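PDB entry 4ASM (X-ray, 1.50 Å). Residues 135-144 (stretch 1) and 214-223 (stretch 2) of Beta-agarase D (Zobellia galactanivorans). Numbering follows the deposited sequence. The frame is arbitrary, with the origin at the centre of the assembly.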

# COMPACT_ATOMS: atom_id res chain seq x y z
N VAL A 135 -11.78 1.96 2.39
CA VAL A 135 -10.81 2.96 2.87
C VAL A 135 -10.31 3.70 1.64
O VAL A 135 -9.84 3.07 0.70
CB VAL A 135 -9.60 2.28 3.60
CG1 VAL A 135 -8.65 3.34 4.18
CG2 VAL A 135 -10.10 1.35 4.72
N GLU A 136 -10.39 5.03 1.67
CA GLU A 136 -9.95 5.83 0.52
C GLU A 136 -9.23 7.09 0.98
O GLU A 136 -9.66 7.73 1.94
CB GLU A 136 -11.16 6.22 -0.36
CG GLU A 136 -10.80 6.96 -1.64
CD GLU A 136 -12.00 7.53 -2.35
OE1 GLU A 136 -12.94 7.98 -1.66
OE2 GLU A 136 -12.00 7.55 -3.60
N ALA A 137 -8.15 7.46 0.28
CA ALA A 137 -7.40 8.67 0.60
C ALA A 137 -7.24 9.57 -0.61
O ALA A 137 -7.19 9.09 -1.74
CB ALA A 137 -6.02 8.31 1.16
N ARG A 138 -7.16 10.87 -0.35
CA ARG A 138 -6.75 11.82 -1.37
C ARG A 138 -5.32 12.20 -1.03
O ARG A 138 -5.04 12.71 0.06
CB ARG A 138 -7.66 13.05 -1.41
CG ARG A 138 -7.29 14.02 -2.51
CD ARG A 138 -8.38 15.10 -2.69
NE ARG A 138 -8.07 15.94 -3.85
CZ ARG A 138 -7.40 17.09 -3.80
NH1 ARG A 138 -6.97 17.57 -2.65
NH2 ARG A 138 -7.15 17.75 -4.93
N VAL A 139 -4.42 11.96 -1.97
CA VAL A 139 -2.98 11.99 -1.70
C VAL A 139 -2.18 12.54 -2.87
O VAL A 139 -2.47 12.19 -4.02
CB VAL A 139 -2.48 10.56 -1.32
CG1 VAL A 139 -2.88 9.51 -2.38
CG2 VAL A 139 -0.98 10.57 -1.04
N LYS A 140 -1.22 13.42 -2.58
CA LYS A 140 -0.25 13.83 -3.58
C LYS A 140 0.92 12.87 -3.48
O LYS A 140 1.73 12.94 -2.54
CB LYS A 140 0.22 15.25 -3.32
CG LYS A 140 1.14 15.78 -4.43
CD LYS A 140 1.57 17.20 -4.15
CE LYS A 140 2.36 17.78 -5.31
NZ LYS A 140 2.80 19.18 -5.00
N VAL A 141 1.01 11.98 -4.47
CA VAL A 141 2.09 11.00 -4.53
C VAL A 141 3.44 11.74 -4.55
O VAL A 141 3.58 12.74 -5.27
CB VAL A 141 1.94 10.12 -5.79
CG1 VAL A 141 3.09 9.12 -5.93
CG2 VAL A 141 0.56 9.41 -5.78
N MET A 142 4.43 11.27 -3.79
CA MET A 142 5.73 11.93 -3.81
C MET A 142 6.39 11.85 -5.17
O MET A 142 6.46 10.77 -5.77
CB MET A 142 6.69 11.32 -2.81
CG MET A 142 6.31 11.51 -1.40
SD MET A 142 7.69 11.04 -0.31
CE MET A 142 7.77 9.31 -0.78
N ASN A 143 6.92 12.99 -5.61
CA ASN A 143 7.74 13.05 -6.81
C ASN A 143 9.17 12.56 -6.49
O ASN A 143 10.14 13.32 -6.55
CB ASN A 143 7.77 14.46 -7.39
CG ASN A 143 8.40 14.50 -8.75
OD1 ASN A 143 8.38 13.50 -9.47
ND2 ASN A 143 9.00 15.62 -9.10
N SER A 144 9.25 11.29 -6.13
CA SER A 144 10.45 10.65 -5.59
C SER A 144 10.45 9.21 -6.02
O SER A 144 9.40 8.63 -6.28
CB SER A 144 10.39 10.67 -4.06
OG SER A 144 11.54 10.10 -3.48
N THR A 214 2.50 9.58 -17.50
CA THR A 214 3.89 9.15 -17.54
C THR A 214 4.43 8.94 -16.16
O THR A 214 5.38 8.18 -15.99
CB THR A 214 4.89 10.24 -17.98
OG1 THR A 214 4.25 11.43 -18.37
CG2 THR A 214 5.95 9.70 -18.94
N GLN A 215 3.92 9.71 -15.19
CA GLN A 215 4.37 9.57 -13.81
C GLN A 215 3.25 9.94 -12.87
O GLN A 215 2.48 10.85 -13.13
CB GLN A 215 5.61 10.43 -13.51
CG GLN A 215 5.38 11.95 -13.50
CD GLN A 215 6.61 12.70 -13.03
OE1 GLN A 215 6.67 13.19 -11.91
NE2 GLN A 215 7.61 12.78 -13.90
N TRP A 216 3.19 9.22 -11.74
CA TRP A 216 2.24 9.55 -10.69
C TRP A 216 2.81 10.54 -9.69
O TRP A 216 2.04 11.23 -9.02
CB TRP A 216 1.72 8.29 -10.00
CG TRP A 216 0.93 7.45 -10.94
CD1 TRP A 216 1.34 6.31 -11.59
CD2 TRP A 216 -0.42 7.69 -11.36
NE1 TRP A 216 0.32 5.84 -12.39
CE2 TRP A 216 -0.77 6.65 -12.25
CE3 TRP A 216 -1.38 8.68 -11.04
CZ2 TRP A 216 -2.04 6.58 -12.86
CZ3 TRP A 216 -2.65 8.60 -11.63
CH2 TRP A 216 -2.96 7.56 -12.54
N GLY A 217 4.14 10.60 -9.60
CA GLY A 217 4.79 11.50 -8.66
C GLY A 217 4.38 12.94 -8.91
O GLY A 217 4.43 13.43 -10.04
N GLY A 218 3.99 13.63 -7.85
CA GLY A 218 3.51 15.02 -7.97
C GLY A 218 2.04 15.18 -8.31
O GLY A 218 1.51 16.30 -8.24
N LYS A 219 1.36 14.08 -8.66
CA LYS A 219 -0.08 14.13 -8.95
C LYS A 219 -0.85 13.89 -7.66
O LYS A 219 -0.44 13.06 -6.82
CB LYS A 219 -0.48 13.07 -9.98
CG LYS A 219 0.05 13.33 -11.37
CD LYS A 219 -0.48 12.29 -12.36
CE LYS A 219 -0.82 12.93 -13.70
NZ LYS A 219 -2.21 13.51 -13.67
N THR A 220 -1.97 14.60 -7.49
CA THR A 220 -2.87 14.23 -6.41
C THR A 220 -4.04 13.42 -6.94
O THR A 220 -4.73 13.80 -7.91
CB THR A 220 -3.18 15.30 -5.30
OG1 THR A 220 -4.58 15.42 -4.96
CG2 THR A 220 -2.41 16.56 -5.45
N ILE A 221 -4.20 12.26 -6.32
CA ILE A 221 -5.15 11.27 -6.74
C ILE A 221 -6.03 10.89 -5.55
O ILE A 221 -5.67 11.15 -4.39
CB ILE A 221 -4.45 10.00 -7.29
CG1 ILE A 221 -3.61 9.29 -6.22
CG2 ILE A 221 -3.55 10.33 -8.51
CD1 ILE A 221 -3.10 7.89 -6.71
N ARG A 222 -7.18 10.29 -5.83
CA ARG A 222 -7.93 9.56 -4.81
C ARG A 222 -7.69 8.08 -5.07
O ARG A 222 -7.80 7.62 -6.21
CB ARG A 222 -9.42 9.84 -4.92
CG ARG A 222 -9.81 11.22 -4.50
CD ARG A 222 -11.31 11.24 -4.35
NE ARG A 222 -12.03 11.26 -5.62
CZ ARG A 222 -13.01 10.42 -5.98
NH1 ARG A 222 -13.41 9.39 -5.22
NH2 ARG A 222 -13.61 10.61 -7.15
N ILE A 223 -7.34 7.35 -4.03
CA ILE A 223 -7.11 5.91 -4.20
C ILE A 223 -7.69 5.18 -2.99
O ILE A 223 -7.52 5.62 -1.85
CB ILE A 223 -5.61 5.59 -4.44
CG1 ILE A 223 -5.38 4.10 -4.71
CG2 ILE A 223 -4.73 6.13 -3.32
CD1 ILE A 223 -4.02 3.84 -5.37
O HOH W 1 -10.87 6.53 -5.89
O HOH W 2 -6.99 16.00 -7.60

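The contact is an antiparallel strand pair that runs on into a tight turn, and its first rule is backbone pairing. Ala137 and Val139 each face their partner with both N and O. Ala137 N donates to Ile223 O and Ile223 N to Ala137 O, both at 2.9 Å; Val139 N reaches Ile221 O at 2.8 Å, and Ile221 N reaches Val139 O at 2.9 Å. At the alternate, non-hydrogen-bonded pairs the chains draw closer, with Arg138 CA and Arg222 CA 4.3 Å apart and Lys140 CA and Thr220 CA 3.9 Å apart. There the carbonyls also take CA-H...O contacts, such as Arg222 CA to Ala137 O at 3.2 Å.

Alternation then sorts the side chains onto two faces. Ala137, Val139, Ile221 and Ile223 share the buried one, where interlocking branches do the work. Val139 CG1 is the central knob: it lies 3.9 Å from Ile221 CG1 and 4.0 Å from Ile223 CG2, so a single methyl meets both isoleucines. Ile221 CD1 also touches the next valine along, 4.1 Å from Val141 CG2. Ala137, with a lone methyl, adds little bulk beside its longer cross-strand partner Ile223. Beta-branched residues suit such a place, since they favour extended backbone and put their bulk close to the strand.

The other face carries Arg138, Lys140, Thr220 and Arg222; the arginines and the lysine have long aliphatic stems that can cover the strands while their polar ends stay at or near the surface, and Thr220 offers a short methyl and a hydroxyl. Lys140, with all four chi angles t, lays its CB 3.6 Å from Thr220 CG2 and its CE 3.4 Å from Gly218 O. Thr220 OG1 sits over one face of the Arg138 guanidinium, 3.5 Å from Arg138 NH2, at an angle too poor for a hydrogen bond; a water instead joins the two residues, accepting from Arg138 NH2 and donating to Thr220 O, each at 3.2 Å. Arg222 bends through two m torsions, chi1 and chi3, and forms a salt bridge with buried Glu136, whose OE2 lies near the guanidinium plane, 2.8 Å from Arg222 NH1. A second water donates to Glu136 OE2 at 2.7 Å.

Past the strands, the shape rule becomes a turn fitted against an extended loop. Trp216 to Lys219 form a type II beta turn, closed by Lys219 N to Trp216 O at 3.0 Å. Val141 docks into it with its backbone as well as its side chain: Val141 N donates to Lys219 O at 3.0 Å, and Gly218 N donates to Val141 O at 2.8 Å. Val141 CB meanwhile packs 3.4 Å from Trp216 O, and its CG1 lies 4.4 Å from Trp216 CB.

Two glycines make this fit possible for different reasons. At Gly217 the absent side chain is the hollow: an ideal CB would clash with Asn143 CA at 2.9 Å and sit tight against Met142 O at 3.0 Å. At Gly218 the demand is conformational, because its positive phi would jam a CB against the preceding carbonyl.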